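E3 SUMO-protein ligase SIZ1 (Saccharomyces cerevisiae, PDB 3I2D) acts as an E3 ligase that promotes attachment of the ubiquitin-like modifier SUMO to septins and to the replication clamp PCNA, working through an SP-RING-type zinc finger. Local coordinates at residues Pro81-Asn86 and Cys96-Lys101; Met85-Thr90 and Leu186-Thr191; Asn143-Asn148 and Asn182-Ile187; Asp154-Phe159 and Pro168-Pro173. One frame throughout, in Å; residues are numbered along the deposited sequence.

Interaction 1: residues Pro81-Asn86 and Cys96-Lys101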
# COMPACT_ATOMS: atom_id res chain seq x y z
N PRO A 81 3.33 -19.59 -13.09
CA PRO A 81 3.20 -19.63 -14.55
C PRO A 81 1.89 -20.14 -15.11
O PRO A 81 1.31 -19.52 -16.00
CB PRO A 81 4.39 -20.48 -14.97
CG PRO A 81 4.45 -21.48 -13.87
CD PRO A 81 4.31 -20.60 -12.65
N GLU A 82 1.43 -21.26 -14.58
CA GLU A 82 0.19 -21.87 -15.04
C GLU A 82 -1.06 -21.01 -14.76
O GLU A 82 -2.05 -21.11 -15.46
CB GLU A 82 0.05 -23.25 -14.40
CG GLU A 82 1.25 -23.63 -13.53
CD GLU A 82 1.45 -25.13 -13.41
OE1 GLU A 82 1.78 -25.77 -14.44
OE2 GLU A 82 1.27 -25.68 -12.29
N LEU A 83 -0.99 -20.16 -13.74
CA LEU A 83 -2.10 -19.28 -13.36
C LEU A 83 -2.12 -17.98 -14.16
O LEU A 83 -1.85 -16.90 -13.63
CB LEU A 83 -2.02 -18.94 -11.87
CG LEU A 83 -3.13 -19.47 -10.98
CD1 LEU A 83 -2.91 -18.98 -9.56
CD2 LEU A 83 -4.47 -18.98 -11.50
N VAL A 84 -2.42 -18.08 -15.44
CA VAL A 84 -2.49 -16.91 -16.30
C VAL A 84 -3.66 -17.13 -17.22
O VAL A 84 -3.65 -18.02 -18.07
CB VAL A 84 -1.21 -16.75 -17.11
CG1 VAL A 84 -1.33 -15.55 -18.04
CG2 VAL A 84 -0.04 -16.60 -16.17
N MET A 85 -4.69 -16.31 -17.03
CA MET A 85 -5.90 -16.44 -17.83
C MET A 85 -6.25 -15.15 -18.57
O MET A 85 -5.70 -14.08 -18.29
CB MET A 85 -7.06 -16.85 -16.91
CG MET A 85 -6.66 -17.93 -15.93
SD MET A 85 -7.87 -18.26 -14.63
CE MET A 85 -7.75 -16.80 -13.61
N ASN A 86 -7.15 -15.26 -19.53
CA ASN A 86 -7.59 -14.11 -20.30
C ASN A 86 -9.10 -14.05 -20.21
O ASN A 86 -9.77 -15.08 -20.21
CB ASN A 86 -7.16 -14.26 -21.75
CG ASN A 86 -5.66 -14.29 -21.91
OD1 ASN A 86 -5.01 -13.25 -22.00
ND2 ASN A 86 -5.10 -15.50 -21.94
N CYS A 96 -12.88 -18.38 -17.51
CA CYS A 96 -11.54 -18.84 -17.75
C CYS A 96 -11.15 -19.65 -16.53
O CYS A 96 -11.54 -19.35 -15.40
CB CYS A 96 -10.58 -17.68 -17.98
SG CYS A 96 -10.71 -16.38 -16.80
N SER A 97 -10.41 -20.72 -16.79
CA SER A 97 -9.97 -21.60 -15.74
C SER A 97 -8.48 -21.83 -15.86
O SER A 97 -7.84 -21.45 -16.84
CB SER A 97 -10.72 -22.93 -15.86
OG SER A 97 -10.55 -23.49 -17.15
N ALA A 98 -7.94 -22.45 -14.83
CA ALA A 98 -6.54 -22.77 -14.81
C ALA A 98 -6.36 -23.88 -13.80
O ALA A 98 -7.06 -23.95 -12.80
CB ALA A 98 -5.73 -21.55 -14.41
N LYS A 99 -5.43 -24.77 -14.11
CA LYS A 99 -5.12 -25.88 -13.23
C LYS A 99 -3.63 -25.72 -13.01
O LYS A 99 -2.88 -25.39 -13.95
CB LYS A 99 -5.44 -27.21 -13.90
CG LYS A 99 -6.93 -27.42 -14.17
CD LYS A 99 -7.20 -28.74 -14.88
CE LYS A 99 -8.69 -29.04 -15.01
NZ LYS A 99 -9.40 -28.03 -15.85
N PHE A 100 -3.20 -25.91 -11.77
CA PHE A 100 -1.79 -25.77 -11.45
C PHE A 100 -1.51 -26.53 -10.16
O PHE A 100 -2.38 -26.63 -9.30
CB PHE A 100 -1.45 -24.28 -11.28
CG PHE A 100 -2.20 -23.61 -10.15
CD1 PHE A 100 -1.62 -23.46 -8.90
CD2 PHE A 100 -3.52 -23.20 -10.33
CE1 PHE A 100 -2.33 -22.92 -7.83
CE2 PHE A 100 -4.25 -22.66 -9.26
CZ PHE A 100 -3.65 -22.52 -8.01
N LYS A 101 -0.31 -27.08 -10.06
CA LYS A 101 0.11 -27.79 -8.85
C LYS A 101 1.26 -26.99 -8.26
O LYS A 101 2.15 -26.54 -8.98
CB LYS A 101 0.58 -29.21 -9.17
CG LYS A 101 -0.55 -30.20 -9.43
CD LYS A 101 -0.07 -31.64 -9.28
CE LYS A 101 0.17 -32.02 -7.81
NZ LYS A 101 1.24 -31.23 -7.12

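Interaction 2: residues Met85-Thr90 and Leu186-Thr191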
# COMPACT_ATOMS: atom_id res chain seq x y z
N MET A 85 -4.69 -16.31 -17.03
CA MET A 85 -5.90 -16.44 -17.83
C MET A 85 -6.25 -15.15 -18.57
O MET A 85 -5.70 -14.08 -18.29
CB MET A 85 -7.06 -16.85 -16.91
CG MET A 85 -6.66 -17.93 -15.93
SD MET A 85 -7.87 -18.26 -14.63
CE MET A 85 -7.75 -16.80 -13.61
N ASN A 86 -7.15 -15.26 -19.53
CA ASN A 86 -7.59 -14.11 -20.30
C ASN A 86 -9.10 -14.05 -20.21
O ASN A 86 -9.77 -15.08 -20.21
CB ASN A 86 -7.16 -14.26 -21.75
CG ASN A 86 -5.66 -14.29 -21.91
OD1 ASN A 86 -5.01 -13.25 -22.00
ND2 ASN A 86 -5.10 -15.50 -21.94
N VAL A 87 -9.62 -12.83 -20.09
CA VAL A 87 -11.04 -12.59 -20.03
C VAL A 87 -11.37 -11.98 -21.39
O VAL A 87 -10.77 -10.98 -21.80
CB VAL A 87 -11.40 -11.61 -18.90
CG1 VAL A 87 -12.86 -11.19 -19.01
CG2 VAL A 87 -11.16 -12.27 -17.56
N GLU A 88 -12.32 -12.59 -22.09
CA GLU A 88 -12.70 -12.10 -23.41
C GLU A 88 -13.90 -11.16 -23.40
O GLU A 88 -14.59 -11.01 -22.39
CB GLU A 88 -13.02 -13.29 -24.32
CG GLU A 88 -11.80 -14.01 -24.88
CD GLU A 88 -12.18 -15.25 -25.68
OE1 GLU A 88 -11.33 -15.74 -26.47
OE2 GLU A 88 -13.32 -15.75 -25.51
N VAL A 89 -14.13 -10.54 -24.55
CA VAL A 89 -15.25 -9.64 -24.73
C VAL A 89 -16.43 -10.52 -25.13
O VAL A 89 -16.36 -11.21 -26.15
CB VAL A 89 -14.95 -8.65 -25.84
CG1 VAL A 89 -16.13 -7.72 -26.05
CG2 VAL A 89 -13.71 -7.86 -25.47
N THR A 90 -17.49 -10.50 -24.34
CA THR A 90 -18.66 -11.34 -24.58
C THR A 90 -19.89 -10.60 -24.11
O THR A 90 -19.82 -9.86 -23.14
CB THR A 90 -18.55 -12.70 -23.80
OG1 THR A 90 -19.76 -13.45 -23.94
CG2 THR A 90 -18.33 -12.44 -22.32
N LEU A 186 -12.72 -18.32 -13.06
CA LEU A 186 -13.31 -16.99 -13.01
C LEU A 186 -14.49 -16.94 -13.97
O LEU A 186 -14.33 -17.15 -15.17
CB LEU A 186 -12.31 -15.90 -13.41
CG LEU A 186 -12.92 -14.49 -13.46
CD1 LEU A 186 -13.11 -13.94 -12.05
CD2 LEU A 186 -12.00 -13.58 -14.25
N ILE A 187 -15.66 -16.67 -13.44
CA ILE A 187 -16.85 -16.57 -14.26
C ILE A 187 -17.19 -15.09 -14.39
O ILE A 187 -17.37 -14.41 -13.38
CB ILE A 187 -18.02 -17.28 -13.60
CG1 ILE A 187 -17.70 -18.77 -13.44
CG2 ILE A 187 -19.28 -17.08 -14.42
CD1 ILE A 187 -18.82 -19.54 -12.81
N TYR A 188 -17.26 -14.60 -15.62
CA TYR A 188 -17.60 -13.21 -15.85
C TYR A 188 -18.77 -13.09 -16.82
O TYR A 188 -19.23 -14.09 -17.37
CB TYR A 188 -16.39 -12.47 -16.40
CG TYR A 188 -15.78 -13.12 -17.61
CD1 TYR A 188 -16.09 -12.69 -18.89
CD2 TYR A 188 -14.86 -14.16 -17.46
CE1 TYR A 188 -15.50 -13.29 -20.01
CE2 TYR A 188 -14.27 -14.76 -18.57
CZ TYR A 188 -14.60 -14.33 -19.84
OH TYR A 188 -14.03 -14.94 -20.94
N ALA A 189 -19.23 -11.87 -17.03
CA ALA A 189 -20.36 -11.62 -17.92
C ALA A 189 -20.43 -10.18 -18.39
O ALA A 189 -20.10 -9.27 -17.65
CB ALA A 189 -21.66 -11.98 -17.22
N PHE A 190 -20.86 -9.98 -19.63
CA PHE A 190 -21.03 -8.63 -20.17
C PHE A 190 -19.76 -7.80 -20.10
O PHE A 190 -19.73 -6.75 -19.45
CB PHE A 190 -22.13 -7.91 -19.40
CG PHE A 190 -23.24 -8.82 -18.98
CD1 PHE A 190 -23.71 -8.80 -17.68
CD2 PHE A 190 -23.81 -9.70 -19.89
CE1 PHE A 190 -24.72 -9.65 -17.27
CE2 PHE A 190 -24.83 -10.56 -19.50
CZ PHE A 190 -25.29 -10.53 -18.19
N THR A 191 -18.73 -8.27 -20.77
CA THR A 191 -17.48 -7.55 -20.79
C THR A 191 -17.28 -6.82 -22.11
O THR A 191 -17.50 -7.38 -23.18
CB THR A 191 -16.32 -8.52 -20.55
OG1 THR A 191 -16.39 -9.60 -21.50
CG2 THR A 191 -16.40 -9.09 -19.15

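Interaction 3: residues Asn143-Asn148 and Asn182-Ile187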
# COMPACT_ATOMS: atom_id res chain seq x y z
N ASN A 143 -18.56 -10.72 -11.51
CA ASN A 143 -17.73 -11.92 -11.63
C ASN A 143 -17.89 -12.81 -10.42
O ASN A 143 -18.41 -12.41 -9.39
CB ASN A 143 -16.26 -11.54 -11.81
CG ASN A 143 -15.56 -11.14 -10.50
OD1 ASN A 143 -15.44 -11.94 -9.59
ND2 ASN A 143 -15.09 -9.90 -10.43
N GLU A 144 -17.46 -14.04 -10.57
CA GLU A 144 -17.49 -14.99 -9.48
C GLU A 144 -16.22 -15.80 -9.58
O GLU A 144 -15.99 -16.47 -10.59
CB GLU A 144 -18.68 -15.92 -9.55
CG GLU A 144 -18.62 -16.93 -8.44
CD GLU A 144 -19.92 -17.66 -8.24
OE1 GLU A 144 -20.93 -16.97 -7.97
OE2 GLU A 144 -19.91 -18.91 -8.37
N LEU A 145 -15.40 -15.72 -8.55
CA LEU A 145 -14.13 -16.45 -8.52
C LEU A 145 -14.23 -17.65 -7.60
O LEU A 145 -14.73 -17.56 -6.47
CB LEU A 145 -13.01 -15.53 -8.05
CG LEU A 145 -11.60 -16.10 -8.08
CD1 LEU A 145 -11.15 -16.38 -9.51
CD2 LEU A 145 -10.67 -15.11 -7.42
N ARG A 146 -13.75 -18.78 -8.10
CA ARG A 146 -13.75 -20.02 -7.33
C ARG A 146 -12.38 -20.66 -7.38
O ARG A 146 -11.70 -20.64 -8.40
CB ARG A 146 -14.78 -21.00 -7.89
CG ARG A 146 -16.18 -20.80 -7.40
CD ARG A 146 -17.17 -21.72 -8.11
NE ARG A 146 -18.52 -21.50 -7.61
CZ ARG A 146 -18.94 -21.88 -6.41
NH1 ARG A 146 -18.12 -22.53 -5.58
NH2 ARG A 146 -20.17 -21.60 -6.01
N CYS A 147 -11.98 -21.21 -6.24
CA CYS A 147 -10.72 -21.91 -6.14
C CYS A 147 -11.07 -23.28 -5.60
O CYS A 147 -11.62 -23.39 -4.50
CB CYS A 147 -9.77 -21.21 -5.18
SG CYS A 147 -8.12 -21.90 -5.30
N ASN A 148 -10.77 -24.32 -6.37
CA ASN A 148 -11.09 -25.69 -5.99
C ASN A 148 -12.53 -25.74 -5.49
O ASN A 148 -12.81 -26.10 -4.34
CB ASN A 148 -10.12 -26.19 -4.92
CG ASN A 148 -8.67 -26.13 -5.36
OD1 ASN A 148 -8.34 -26.46 -6.51
ND2 ASN A 148 -7.78 -25.74 -4.45
N ASN A 182 -4.67 -27.99 -8.35
CA ASN A 182 -5.56 -26.92 -7.92
C ASN A 182 -6.33 -26.41 -9.12
O ASN A 182 -5.83 -26.45 -10.25
CB ASN A 182 -4.76 -25.76 -7.33
CG ASN A 182 -4.30 -26.03 -5.92
OD1 ASN A 182 -5.12 -26.16 -5.00
ND2 ASN A 182 -2.99 -26.11 -5.74
N ASN A 183 -7.54 -25.93 -8.89
CA ASN A 183 -8.33 -25.41 -9.98
C ASN A 183 -8.95 -24.06 -9.64
O ASN A 183 -9.67 -23.92 -8.65
CB ASN A 183 -9.43 -26.40 -10.36
CG ASN A 183 -9.71 -26.40 -11.84
OD1 ASN A 183 -10.31 -25.47 -12.39
ND2 ASN A 183 -9.25 -27.45 -12.52
N VAL A 184 -8.66 -23.07 -10.47
CA VAL A 184 -9.18 -21.73 -10.30
C VAL A 184 -10.10 -21.44 -11.46
O VAL A 184 -9.76 -21.71 -12.60
CB VAL A 184 -8.07 -20.69 -10.31
CG1 VAL A 184 -8.67 -19.31 -10.18
CG2 VAL A 184 -7.11 -20.96 -9.18
N GLU A 185 -11.26 -20.86 -11.17
CA GLU A 185 -12.18 -20.54 -12.24
C GLU A 185 -12.80 -19.16 -12.03
O GLU A 185 -13.33 -18.86 -10.96
CB GLU A 185 -13.27 -21.60 -12.30
CG GLU A 185 -14.06 -21.60 -13.59
CD GLU A 185 -14.99 -22.80 -13.68
OE1 GLU A 185 -14.50 -23.95 -13.59
OE2 GLU A 185 -16.22 -22.58 -13.83
N LEU A 186 -12.72 -18.32 -13.06
CA LEU A 186 -13.31 -16.99 -13.01
C LEU A 186 -14.49 -16.94 -13.97
O LEU A 186 -14.33 -17.15 -15.17
CB LEU A 186 -12.31 -15.90 -13.41
CG LEU A 186 -12.92 -14.49 -13.46
CD1 LEU A 186 -13.11 -13.94 -12.05
CD2 LEU A 186 -12.00 -13.58 -14.25
N ILE A 187 -15.66 -16.67 -13.44
CA ILE A 187 -16.85 -16.57 -14.26
C ILE A 187 -17.19 -15.09 -14.39
O ILE A 187 -17.37 -14.41 -13.38
CB ILE A 187 -18.02 -17.28 -13.60
CG1 ILE A 187 -17.70 -18.77 -13.44
CG2 ILE A 187 -19.28 -17.08 -14.42
CD1 ILE A 187 -18.82 -19.54 -12.81

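Interaction 4: residues Asp154-Phe159 and Pro168-Pro173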
# COMPACT_ATOMS: atom_id res chain seq x y z
N ASP A 154 -14.35 -11.33 -1.89
CA ASP A 154 -13.33 -10.34 -2.22
C ASP A 154 -12.78 -9.71 -0.94
O ASP A 154 -12.83 -8.49 -0.75
CB ASP A 154 -13.91 -9.26 -3.14
CG ASP A 154 -14.44 -9.82 -4.45
OD1 ASP A 154 -13.72 -10.62 -5.10
OD2 ASP A 154 -15.58 -9.46 -4.84
N ASN A 155 -12.24 -10.56 -0.07
CA ASN A 155 -11.69 -10.11 1.20
C ASN A 155 -10.25 -10.57 1.44
O ASN A 155 -9.96 -11.78 1.52
CB ASN A 155 -12.59 -10.61 2.34
CG ASN A 155 -13.09 -9.48 3.22
OD1 ASN A 155 -12.33 -8.89 4.00
ND2 ASN A 155 -14.37 -9.16 3.09
N ILE A 156 -9.35 -9.60 1.54
CA ILE A 156 -7.94 -9.85 1.81
C ILE A 156 -7.53 -8.99 2.99
O ILE A 156 -8.36 -8.25 3.53
CB ILE A 156 -7.04 -9.55 0.60
CG1 ILE A 156 -7.36 -8.17 0.02
CG2 ILE A 156 -7.23 -10.62 -0.44
CD1 ILE A 156 -6.57 -7.87 -1.23
N ARG A 157 -6.27 -9.09 3.38
CA ARG A 157 -5.73 -8.36 4.52
C ARG A 157 -6.27 -6.96 4.78
O ARG A 157 -6.96 -6.73 5.78
CB ARG A 157 -4.21 -8.30 4.43
CG ARG A 157 -3.60 -7.75 5.69
CD ARG A 157 -2.26 -8.35 5.92
NE ARG A 157 -1.16 -7.45 5.60
CZ ARG A 157 -0.92 -6.92 4.41
NH1 ARG A 157 -1.71 -7.18 3.37
NH2 ARG A 157 0.16 -6.17 4.25
N GLY A 158 -5.95 -6.00 3.92
CA GLY A 158 -6.46 -4.66 4.16
C GLY A 158 -7.32 -4.20 3.02
O GLY A 158 -8.30 -4.86 2.67
N PHE A 159 -6.97 -3.07 2.44
CA PHE A 159 -7.69 -2.52 1.30
C PHE A 159 -9.19 -2.64 1.43
O PHE A 159 -9.86 -3.08 0.50
CB PHE A 159 -7.21 -3.22 0.04
CG PHE A 159 -5.72 -3.31 -0.07
CD1 PHE A 159 -5.03 -4.36 0.51
CD2 PHE A 159 -5.00 -2.30 -0.71
CE1 PHE A 159 -3.64 -4.40 0.45
CE2 PHE A 159 -3.62 -2.34 -0.78
CZ PHE A 159 -2.94 -3.39 -0.19
N PRO A 168 -6.51 -7.42 -5.50
CA PRO A 168 -6.26 -8.85 -5.73
C PRO A 168 -7.08 -9.78 -4.82
O PRO A 168 -7.54 -9.39 -3.74
CB PRO A 168 -4.76 -8.97 -5.50
CG PRO A 168 -4.53 -7.98 -4.39
CD PRO A 168 -5.34 -6.79 -4.87
N ALA A 169 -7.24 -11.02 -5.27
CA ALA A 169 -7.99 -12.01 -4.51
C ALA A 169 -7.06 -13.05 -3.88
O ALA A 169 -6.20 -13.60 -4.55
CB ALA A 169 -9.01 -12.68 -5.42
N ASP A 170 -7.24 -13.29 -2.59
CA ASP A 170 -6.43 -14.25 -1.84
C ASP A 170 -6.94 -15.67 -2.08
O ASP A 170 -7.98 -16.04 -1.54
CB ASP A 170 -6.56 -13.95 -0.34
CG ASP A 170 -5.40 -14.51 0.47
OD1 ASP A 170 -4.80 -15.51 0.04
OD2 ASP A 170 -5.09 -13.95 1.55
N LEU A 171 -6.21 -16.46 -2.87
CA LEU A 171 -6.58 -17.86 -3.15
C LEU A 171 -6.06 -18.82 -2.08
O LEU A 171 -6.62 -19.89 -1.86
CB LEU A 171 -5.98 -18.34 -4.48
CG LEU A 171 -6.13 -17.54 -5.76
CD1 LEU A 171 -5.32 -18.22 -6.86
CD2 LEU A 171 -7.57 -17.46 -6.14
N THR A 172 -4.98 -18.41 -1.42
CA THR A 172 -4.28 -19.19 -0.41
C THR A 172 -5.03 -20.11 0.55
O THR A 172 -4.67 -21.29 0.66
CB THR A 172 -3.40 -18.29 0.40
OG1 THR A 172 -2.86 -17.28 -0.46
CG2 THR A 172 -2.26 -19.08 1.00
N PRO A 173 -6.04 -19.61 1.25
CA PRO A 173 -6.75 -20.51 2.17
C PRO A 173 -7.55 -21.64 1.53
O PRO A 173 -8.13 -22.46 2.23
CB PRO A 173 -7.65 -19.55 2.96
CG PRO A 173 -7.94 -18.47 1.98
CD PRO A 173 -6.57 -18.24 1.35
O HOH W 1 -4.43 -11.55 2.56

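Interaction 1: residues Pro81-Asn86 and Cys96-Lys101
In the PINIT domain, edge strands of two four-stranded antiparallel sheets face each other where Leu83 and Met85 meet Cys96, Ala98 and Phe100. The short strand axes run nearly antiparallel, at 163°, and stay 6.8 Å apart, a gap that side chains fill. Leu83 sits over one face of the Phe100 ring, offset toward its rim, with CG 4.1 Å from the ring centroid in a CH-pi contact; its CD2 turns to the Ala98 methyl. Phe100 CG, between its backbone N and carbonyl carbon (chi1 62°), brings the root of the ring toward Leu83. Met85 lies against the small residues, its CB 3.7 Å from Cys96 SG and its SD 3.9 Å from Ala98 CB; alanine suits a place where two bulky neighbours converge. At the solvent-facing end, Glu82 CB and CG rest on Phe100 CB, and Glu82 OE2 accepts a hydrogen bond from Lys101 N (3.1 Å), met nearly along its C-O axis. An alanine at Leu83 would probably uncover this ring face and open a gap beside Ala98. Backbone bonds of Cys96, Ala98 and Phe100 to strand 182-191 anchor one side, while Met85 bonds to Leu197 in strand 195-204 and Leu83 packs on Leu119 and Leu171.

Interaction 2: residues Met85-Thr90 and Leu186-Thr191
Val87 places CG1 over the centre of the Tyr188 ring, 3.5 Å from the centroid and 9° off the ring normal, a CH-pi contact in which the two side chains meet tip to tip. Tyr188 CG lies between its own backbone N and carbonyl carbon (chi1 53°); the axes of 85-87 and 186-189 stay 9.3 Å apart, and the tyrosine bridges that gap. The other Val87 methyl, CG2, touches Leu186 CD2 at 3.7 Å, the two side chains crossing at about a right angle. A branched valine can thus serve an aromatic face and a leucine at once. The hydroxyl at the far end of the ring accepts an almost straight bond from Glu88 N to Tyr188 OH (3.1 Å, 171°). Thr191 OG1 accepts from Thr90 N (3.2 Å), while Thr191 N bonds to Thr90 O at 3.1 Å. Thr90 OG1 turns instead to Gly92 N, and Pro140 touches Val87, Tyr188 and Thr191 alike. The chemistry implies that side-chain oxygens of 186-191, by accepting the backbone N-H groups of Glu88 and Thr90 alongside the backbone bond from Thr191 to Thr90, link the two sheets where the chain leaves strand 85-87.

Interaction 3: residues Asn143-Asn148 and Asn182-Ile187
Strands 143-147 and 182-187 run antiparallel at 172°, with Glu144-Ile187 and Arg146-Glu185 as hydrogen-bonded pairs and Leu145-Leu186 and Cys147-Val184 as non-hydrogen-bonded pairs. Past the ladder, Asn148 adopts a left-handed backbone conformation, which asparagine tolerates well. Its N still donates to Asn183 O, but its side chain supplies the return bond: Asn148 OD1 accepts from Asn183 N at 2.6 Å, standing in for a main-chain carbonyl. CG lies beside its own backbone N, anti to the carbonyl carbon (chi1 -58°), which carries the amide group to the end of the ladder, where OD1 can meet Asn183 N. Asn148 ND2 then donates to Asn182 OD1 (2.7 Å), arriving in the carbonyl plane on a lone pair, with the two amides 29° from coplanar. ND2 also bonds to His174 O, and Asn182 OD1 receives Lys176 N. An alanine at Asn148 would probably leave Asn183 N without its acceptor, His174 O without this donor and Asn182 OD1 with Lys176 N alone of the partners named, letting the strand end fray. On the buried face Leu145 CD1 meets Val184 CG1 at 3.9 Å and Leu186 CD1 at 4.0 Å, and Cys147 SG lies near Val184 CG2. The opposite face carries the Glu144-Arg146 salt bridge (OE2 to NE, 3.0 Å). Strand 93-100 flanks 182-187 on its other edge and strand 150-151 flanks 143-147, while Leu83 of strand 74-90 packs against Val184.

Interaction 4: residues Asp154-Phe159 and Pro168-Pro173
Asn155 begins the contact with Asp170 only loosely, its carbonyl O lying 4.4 Å from Asp170 CB. Ile156 carries the weight. With CG1 between the backbone N and the carbonyl carbon (chi1 49°), CG2 lies anti to the carbonyl carbon and packs on Asp170 CB at 3.4 Å. At the end of the other branch, Ile156 CD1 lies 3.8 Å from Pro168 CG, the two side chains crossing at about a right angle. A beta-branched residue suits this place because one side chain can cover both a proline and the stem of an aspartate. Next, Arg157 N donates to a water (3.2 Å), which in turn donates to Asp170 OD2 (2.7 Å), while the arginine NH2 bonds to Ile205 O. Phe159 ends the segment with a backbone bond to Leu284, in helix 276-285 of the zinc-finger region, so this loop ties the PINIT domain to its neighbour. On the facing segment, Asp170 OD1 takes a hydrogen bond from Thr172 OG1 (2.7 Å), and OD2 forms a salt bridge with Arg118. With no direct hydrogen bond between the segments, the loop is joined to 168-173 by apolar contact and one water bridge, whereas the buried carboxylate is gripped by an arginine, a threonine and the water, a setting that would probably stabilise its negative charge.

Overall arrangement
From the N terminus, strand 74-90 enters two contacts in turn. Interaction 1 closes the short loop into strand 93-100, and interaction 2 closes a loop of 95 residues onto strand 182-191; the two start from the same stretch, overlapping at Met85 and Asn86, and the short loop lies largely within the long one. Interaction 3 ends on that same later strand and closes a smaller loop within the one spanned by interaction 2, and interaction 4 is nested within interaction 3. Interactions 1 and 2 join the two sheets of the PINIT domain, interaction 3 knits one of them, and interaction 4 fastens a loop to the edge of the other; Leu171 touches Leu83, Leu145 and Val184 between them.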